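Local coordinates for rhodopsin (Todarodes pacificus, PDB 2Z73), which senses light through bound retinal, whose isomerization from 11-cis to all-trans switches on G-protein signalling to phospholipase C in squid vision, at residues 122-127 with 210-215. Residues are numbered along the deposited sequence; the frame is centred on the assembly and turned at random.
Sequences SIMTMA and FGPILI
M124 and P212 lie level, their CA atoms 5.3 Å apart as the nearest pair across the segments, where two transmembrane helices run nearly side by side, their short axes 8.6 Å apart at closest approach and 20° from parallel. They are transmembrane helices 3 (104-138) and 5 (195-224) of the seven-helix rhodopsin-family bundle. P212 and I123, with F270 of helix 246-286 resting on I123 as third member, occupy the positions of the P-I-F motif, which, as in other class A receptors, probably links the ligand pocket to the helix movement of activation. P212 is the proline that kinks helix 5 in the membrane: lacking an amide hydrogen, its N makes no bond to the turn before. The pyrrolidine ring points at helix 104-138, and I123, M124 and A127 line its near side, A127 CB lying 4.1 Å from P212 CB. M124 reaches it from the flank. CG lies anti to the backbone N (chi1 -167°), the chain then bends at chi2 and chi3, and the two side chains cross at about a right angle, with M124 CE 3.6 Å from P212 CB. The same side chain also touches F158, V159 and W162 of helix 149-167, which makes it a link between three helices. I123 approaches obliquely, placing CD1 4.1 Å from P212 CG; its side chain lies about 5 Å from the retinal, which brings this end of the contact close to the chromophore. No hydrogen bond joins the two segments, and apolar side chains carry the contact. One turn beyond P212, I215 continues the seam: its CD1 lies 4.2 Å from M124 SD, while the CG2 branch, anti to the backbone N, rests 3.9 Å from A127 CB.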
ATOM      1  N   SER A 122      -4.821  -0.142   0.805  1.00 48.58           N
ATOM      2  CA  SER A 122      -3.611  -0.583   0.145  1.00 50.45           C
ATOM      3  C   SER A 122      -3.245  -2.049   0.425  1.00 50.78           C
ATOM      4  O   SER A 122      -2.822  -2.764  -0.486  1.00 50.60           O
ATOM      5  CB  SER A 122      -2.454   0.355   0.483  1.00 50.13           C
ATOM      6  OG  SER A 122      -2.599   1.566  -0.236  1.00 49.16           O
ATOM      7  N   ILE A 123      -3.417  -2.511   1.662  1.00 51.64           N
ATOM      8  CA  ILE A 123      -3.112  -3.910   1.980  1.00 53.82           C
ATOM      9  C   ILE A 123      -4.186  -4.848   1.451  1.00 52.80           C
ATOM     10  O   ILE A 123      -3.876  -5.925   0.942  1.00 52.74           O
ATOM     11  CB  ILE A 123      -3.003  -4.175   3.489  1.00 56.37           C
ATOM     12  CG1 ILE A 123      -3.483  -2.954   4.271  1.00 58.22           C
ATOM     13  CG2 ILE A 123      -1.583  -4.593   3.838  1.00 55.13           C
ATOM     14  CD1 ILE A 123      -3.650  -3.203   5.747  1.00 60.13           C
ATOM     15  N   MET A 124      -5.448  -4.455   1.573  1.00 53.55           N
ATOM     16  CA  MET A 124      -6.520  -5.319   1.086  1.00 54.40           C
ATOM     17  C   MET A 124      -6.439  -5.439  -0.438  1.00 54.77           C
ATOM     18  O   MET A 124      -6.770  -6.486  -1.010  1.00 54.74           O
ATOM     19  CB  MET A 124      -7.888  -4.784   1.503  1.00 52.57           C
ATOM     20  CG  MET A 124      -9.001  -5.782   1.290  1.00 53.91           C
ATOM     21  SD  MET A 124      -8.587  -7.430   1.928  1.00 54.29           S
ATOM     22  CE  MET A 124      -9.046  -7.286   3.631  1.00 52.31           C
ATOM     23  N   THR A 125      -5.996  -4.369  -1.097  1.00 52.42           N
ATOM     24  CA  THR A 125      -5.862  -4.414  -2.541  1.00 50.91           C
ATOM     25  C   THR A 125      -4.743  -5.402  -2.802  1.00 49.72           C
ATOM     26  O   THR A 125      -4.850  -6.248  -3.683  1.00 46.60           O
ATOM     27  CB  THR A 125      -5.472  -3.048  -3.151  1.00 50.86           C
ATOM     28  OG1 THR A 125      -6.508  -2.098  -2.905  1.00 50.78           O
ATOM     29  CG2 THR A 125      -5.275  -3.175  -4.654  1.00 47.59           C
ATOM     30  N   MET A 126      -3.666  -5.290  -2.028  1.00 50.05           N
ATOM     31  CA  MET A 126      -2.547  -6.208  -2.187  1.00 52.27           C
ATOM     32  C   MET A 126      -3.064  -7.630  -1.966  1.00 53.64           C
ATOM     33  O   MET A 126      -2.652  -8.562  -2.655  1.00 52.59           O
ATOM     34  CB  MET A 126      -1.417  -5.872  -1.207  1.00 51.31           C
ATOM     35  CG  MET A 126      -0.575  -4.676  -1.639  1.00 52.04           C
ATOM     36  SD  MET A 126       0.792  -4.268  -0.514  1.00 56.93           S
ATOM     37  CE  MET A 126       0.661  -2.477  -0.406  1.00 54.16           C
ATOM     38  N   ALA A 127      -3.993  -7.788  -1.024  1.00 54.04           N
ATOM     39  CA  ALA A 127      -4.565  -9.101  -0.759  1.00 53.60           C
ATOM     40  C   ALA A 127      -5.199  -9.634  -2.053  1.00 55.66           C
ATOM     41  O   ALA A 127      -4.944 -10.774  -2.449  1.00 57.40           O
ATOM     42  CB  ALA A 127      -5.614  -9.004   0.343  1.00 55.96           C
ATOM     43  N   PHE A 210      -4.542  -7.455  10.388  1.00 62.53           N
ATOM     44  CA  PHE A 210      -4.313  -8.900  10.383  1.00 59.17           C
ATOM     45  C   PHE A 210      -5.115  -9.629   9.312  1.00 56.57           C
ATOM     46  O   PHE A 210      -4.637 -10.585   8.707  1.00 56.90           O
ATOM     47  CB  PHE A 210      -4.646  -9.502  11.754  1.00 59.41           C
ATOM     48  CG  PHE A 210      -3.858  -8.904  12.887  1.00 61.92           C
ATOM     49  CD1 PHE A 210      -2.500  -8.633  12.738  1.00 61.01           C
ATOM     50  CD2 PHE A 210      -4.462  -8.638  14.112  1.00 62.26           C
ATOM     51  CE1 PHE A 210      -1.757  -8.107  13.790  1.00 61.53           C
ATOM     52  CE2 PHE A 210      -3.726  -8.114  15.171  1.00 61.87           C
ATOM     53  CZ  PHE A 210      -2.370  -7.848  15.007  1.00 62.21           C
ATOM     54  N   GLY A 211      -6.338  -9.172   9.080  1.00 55.17           N
ATOM     55  CA  GLY A 211      -7.182  -9.804   8.087  1.00 52.76           C
ATOM     56  C   GLY A 211      -6.496 -10.051   6.761  1.00 52.29           C
ATOM     57  O   GLY A 211      -6.141 -11.190   6.458  1.00 51.84           O
ATOM     58  N   PRO A 212      -6.295  -9.003   5.946  1.00 53.44           N
ATOM     59  CA  PRO A 212      -5.643  -9.114   4.637  1.00 53.77           C
ATOM     60  C   PRO A 212      -4.280  -9.792   4.719  1.00 53.76           C
ATOM     61  O   PRO A 212      -3.809 -10.395   3.757  1.00 52.21           O
ATOM     62  CB  PRO A 212      -5.556  -7.661   4.168  1.00 56.06           C
ATOM     63  CG  PRO A 212      -5.512  -6.883   5.463  1.00 56.09           C
ATOM     64  CD  PRO A 212      -6.552  -7.593   6.283  1.00 53.76           C
ATOM     65  N   ILE A 213      -3.648  -9.699   5.878  1.00 55.03           N
ATOM     66  CA  ILE A 213      -2.360 -10.343   6.060  1.00 56.73           C
ATOM     67  C   ILE A 213      -2.530 -11.851   5.898  1.00 58.05           C
ATOM     68  O   ILE A 213      -1.755 -12.502   5.198  1.00 56.26           O
ATOM     69  CB  ILE A 213      -1.777 -10.042   7.445  1.00 55.79           C
ATOM     70  CG1 ILE A 213      -1.353  -8.569   7.509  1.00 56.31           C
ATOM     71  CG2 ILE A 213      -0.629 -10.984   7.731  1.00 55.32           C
ATOM     72  CD1 ILE A 213      -0.561  -8.184   8.744  1.00 57.79           C
ATOM     73  N   LEU A 214      -3.553 -12.403   6.542  1.00 59.91           N
ATOM     74  CA  LEU A 214      -3.817 -13.833   6.454  1.00 61.71           C
ATOM     75  C   LEU A 214      -4.015 -14.239   5.000  1.00 62.36           C
ATOM     76  O   LEU A 214      -3.468 -15.245   4.541  1.00 62.13           O
ATOM     77  CB  LEU A 214      -5.052 -14.193   7.279  1.00 63.98           C
ATOM     78  CG  LEU A 214      -4.889 -14.044   8.795  1.00 67.73           C
ATOM     79  CD1 LEU A 214      -6.234 -14.238   9.485  1.00 69.53           C
ATOM     80  CD2 LEU A 214      -3.875 -15.060   9.302  1.00 68.18           C
ATOM     81  N   ILE A 215      -4.802 -13.454   4.275  1.00 62.60           N
ATOM     82  CA  ILE A 215      -5.041 -13.729   2.864  1.00 60.71           C
ATOM     83  C   ILE A 215      -3.690 -13.732   2.155  1.00 60.09           C
ATOM     84  O   ILE A 215      -3.385 -14.637   1.383  1.00 60.94           O
ATOM     85  CB  ILE A 215      -5.946 -12.656   2.238  1.00 61.70           C
ATOM     86  CG1 ILE A 215      -7.322 -12.694   2.896  1.00 63.31           C
ATOM     87  CG2 ILE A 215      -6.086 -12.893   0.756  1.00 61.28           C
ATOM     88  CD1 ILE A 215      -8.277 -11.638   2.377  1.00 65.32           C
TER